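Ubiquitin-conjugating enzyme (Plasmodium vivax, PDB 2FO3) probably acts as an E2 ubiquitin-conjugating enzyme, carrying activated ubiquitin as a thioester for transfer to target proteins, with this chain forming its UBC domain. Local coordinates at residues G88-L92 with S93-D97; S106-V109 with L110-S114. All coordinates share one frame; numbering follows the deposited sequence. Where two conformers were deposited one is given.

Contact 1 (G88-L92 with S93-D97)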
# COMPACT_ATOMS: atom_id res chain seq x y z
N GLY A 88 4.60 -10.86 -4.97
CA GLY A 88 4.35 -9.61 -4.26
C GLY A 88 2.97 -9.49 -3.65
O GLY A 88 2.71 -8.54 -2.93
N ASP A 89 2.06 -10.45 -3.92
CA ASP A 89 0.71 -10.45 -3.26
C ASP A 89 0.84 -10.50 -1.77
O ASP A 89 1.78 -11.08 -1.24
CB ASP A 89 -0.14 -11.64 -3.72
CG ASP A 89 -0.65 -11.49 -5.14
OD1 ASP A 89 -0.60 -10.38 -5.71
OD2 ASP A 89 -1.13 -12.50 -5.69
N ILE A 90 -0.14 -9.94 -1.06
CA ILE A 90 -0.01 -9.80 0.37
C ILE A 90 -1.19 -10.52 1.00
O ILE A 90 -2.33 -10.38 0.54
CB ILE A 90 -0.02 -8.31 0.79
CG1 ILE A 90 1.19 -7.56 0.16
CG2 ILE A 90 -0.06 -8.14 2.33
CD1 ILE A 90 0.99 -5.99 0.13
N CYS A 91 -0.89 -11.30 2.04
CA CYS A 91 -1.91 -11.95 2.84
C CYS A 91 -2.17 -11.06 4.05
O CYS A 91 -1.38 -11.03 4.99
CB CYS A 91 -1.45 -13.36 3.29
SG CYS A 91 -2.75 -14.18 4.31
N LEU A 92 -3.27 -10.32 4.00
CA LEU A 92 -3.62 -9.36 5.06
C LEU A 92 -5.12 -9.22 5.12
O LEU A 92 -5.74 -8.77 4.16
CB LEU A 92 -2.99 -7.97 4.78
CG LEU A 92 -3.32 -6.87 5.81
CD1 LEU A 92 -2.56 -7.08 7.11
CD2 LEU A 92 -3.03 -5.47 5.23
N SER A 93 -5.71 -9.59 6.27
CA SER A 93 -7.17 -9.56 6.45
C SER A 93 -7.79 -8.20 6.12
O SER A 93 -8.89 -8.15 5.56
CB SER A 93 -7.53 -9.95 7.90
OG SER A 93 -7.00 -11.22 8.22
N LEU A 94 -7.10 -7.10 6.47
CA LEU A 94 -7.64 -5.74 6.19
C LEU A 94 -7.90 -5.50 4.71
O LEU A 94 -8.72 -4.65 4.35
CB LEU A 94 -6.72 -4.65 6.75
CG LEU A 94 -6.77 -4.42 8.26
CD1 LEU A 94 -5.69 -3.45 8.67
CD2 LEU A 94 -8.18 -3.92 8.71
N LEU A 95 -7.21 -6.26 3.85
CA LEU A 95 -7.35 -6.15 2.39
C LEU A 95 -8.40 -7.09 1.83
O LEU A 95 -8.71 -7.05 0.64
CB LEU A 95 -6.02 -6.46 1.72
CG LEU A 95 -4.97 -5.37 1.65
CD1 LEU A 95 -3.57 -5.94 1.38
CD2 LEU A 95 -5.40 -4.36 0.58
N GLY A 96 -8.92 -7.97 2.68
CA GLY A 96 -9.88 -8.96 2.23
C GLY A 96 -11.06 -9.04 3.17
O GLY A 96 -11.82 -8.09 3.31
N ASP A 97 -11.20 -10.19 3.81
CA ASP A 97 -12.25 -10.47 4.78
C ASP A 97 -12.57 -9.35 5.80
O ASP A 97 -13.73 -9.18 6.18
CB ASP A 97 -11.90 -11.75 5.54
CG ASP A 97 -12.19 -13.00 4.73
OD1 ASP A 97 -11.38 -13.35 3.83
OD2 ASP A 97 -13.23 -13.64 5.00
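Leu92 and Leu95 meet through both backbone and side chain, across a short turn. The backbone part is one hydrogen bond, from Leu95 N to Leu92 O, at 2.9 Å. The N-H...O angle is 150°, and the donor stands above the carbonyl plane, 45° out of it. Gly96 N makes the next bond of the same spacing, to Ser93 O at 2.9 Å. Two successive bonds to the third residue back define the 3-10 turn at 93-95. A short 3-10 turn just after the active-site cysteine is a known feature of the UBC fold. By family sequence, Cys91 matches that cysteine, which would carry ubiquitin. Its CB points away from the turn, and its backbone is hydrogen-bonded to His83.

The apolar part is made by aliphatic carbons. The CG of Leu92 is anti to the backbone N (chi1 178°), which carries its branch over the start of the turn. Leu95 comes across this branch at about a right angle. Leu95 CD1 lies 3.9 Å from Leu92 CD2 and 4.0 Å from Leu92 CB. The same Leu92 CD2 also lies 4.1 Å from Leu94 CB. Ile90 adds a looser touch, its CG2 being 4.3 Å from Leu95 CD1. Both Ile90 and Leu95 also rest on Val72 of strand 71-74.

Contact 2 (S106-V109 with L110-S114)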
# COMPACT_ATOMS: atom_id res chain seq x y z
N SER A 106 -3.63 5.50 3.16
CA SER A 106 -2.54 5.73 4.10
C SER A 106 -2.50 4.67 5.25
O SER A 106 -1.45 4.10 5.54
CB SER A 106 -2.64 7.16 4.69
OG SER A 106 -1.45 7.43 5.38
N GLY A 107 -3.65 4.41 5.89
CA GLY A 107 -3.76 3.42 6.98
C GLY A 107 -3.50 1.99 6.49
O GLY A 107 -2.92 1.18 7.22
N LEU A 108 -3.95 1.70 5.28
CA LEU A 108 -3.70 0.38 4.68
C LEU A 108 -2.20 0.14 4.54
O LEU A 108 -1.70 -0.89 4.96
CB LEU A 108 -4.41 0.28 3.33
CG LEU A 108 -4.12 -0.96 2.51
CD1 LEU A 108 -4.64 -2.19 3.25
CD2 LEU A 108 -4.75 -0.81 1.13
N VAL A 109 -1.49 1.12 3.97
CA VAL A 109 -0.04 1.06 3.81
C VAL A 109 0.65 1.00 5.18
O VAL A 109 1.59 0.23 5.38
CB VAL A 109 0.47 2.27 2.93
CG1 VAL A 109 2.01 2.32 2.94
CG2 VAL A 109 -0.12 2.14 1.47
N LEU A 110 0.19 1.80 6.14
CA LEU A 110 0.80 1.73 7.48
C LEU A 110 0.62 0.32 8.12
O LEU A 110 1.54 -0.18 8.79
CB LEU A 110 0.27 2.84 8.39
CG LEU A 110 1.05 3.19 9.64
CD1 LEU A 110 2.48 3.70 9.33
CD2 LEU A 110 0.25 4.22 10.40
N SER A 111 -0.54 -0.29 7.93
CA SER A 111 -0.76 -1.67 8.42
C SER A 111 0.18 -2.69 7.77
O SER A 111 0.60 -3.65 8.41
CB SER A 111 -2.21 -2.10 8.22
OG SER A 111 -3.07 -1.27 9.00
N ILE A 112 0.50 -2.46 6.50
CA ILE A 112 1.44 -3.34 5.77
C ILE A 112 2.81 -3.14 6.36
O ILE A 112 3.52 -4.10 6.63
CB ILE A 112 1.43 -3.06 4.22
CG1 ILE A 112 0.08 -3.50 3.60
CG2 ILE A 112 2.69 -3.71 3.51
CD1 ILE A 112 -0.25 -2.88 2.22
N ILE A 113 3.17 -1.89 6.61
CA ILE A 113 4.49 -1.59 7.15
C ILE A 113 4.57 -2.21 8.55
O ILE A 113 5.57 -2.81 8.91
CB ILE A 113 4.77 -0.05 7.21
CG1 ILE A 113 4.82 0.52 5.80
CG2 ILE A 113 6.09 0.24 7.94
CD1 ILE A 113 4.80 2.07 5.80
N SER A 114 3.49 -2.09 9.31
CA SER A 114 3.41 -2.75 10.61
C SER A 114 3.64 -4.27 10.51
O SER A 114 4.47 -4.84 11.27
CB SER A 114 2.06 -2.47 11.27
OG SER A 114 2.03 -3.05 12.55
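Ile113 packs back over Val109, one helical turn earlier. Its CB is 3.7 Å from Val109 O. Next comes CG1, which lies anti to its own carbonyl carbon and beside the backbone N (chi1 -65°). That torsion leans the chain toward the preceding turn and brings CG1 to 3.3 Å from Val109 O. The tip, CD1, stays 3.7 Å from the same oxygen and reaches Val109 CG1 at 4.0 Å. The two side chains cross obliquely. Val109 O also accepts the Ile113 N-H at 2.9 Å, so the carbonyl is bonded by the amide and flanked by the side chain of one residue.

This is regular alpha-helix, part of helix 105-116, the helix that follows the active-site loop in the UBC fold. Three more backbone bonds of the same spacing run from Leu110, Ser111 and Ile112 to Ser106, Gly107 and Leu108. Val109 faces the sheet through Leu57 and Ile59, and touches Phe18 of helix 10-20. Ile112 repeats the backward lean, with its CG1 3.4 Å from Leu108 O. Its side chain rests on Leu57, Val72 and Phe74. Ser106 OG is hydrogen-bonded to Asn21 O, just after helix 10-20.

In the fold
Contact 1 comes first along the chain, in the loop after strand 71-74. Contact 2 follows on helix 105-116. Their centres are about 11 Å apart, and they touch directly. Ile90 CD1 meets Ile112 CD1 at 3.9 Å, and Leu92 CD2 meets Ile112 CG1 at 4.0 Å. Leu94 also packs on Ser111. Both contacts lean on strand 71-74 at the edge of the four-stranded antiparallel sheet, where Val72 and Phe74 touch both Ile90 and Ile112. The loop of contact 1 lies near the surface, while contact 2 is mostly buried. The loop holding the probable ubiquitin-accepting cysteine is thus packed against the hydrophobic core of the UBC domain.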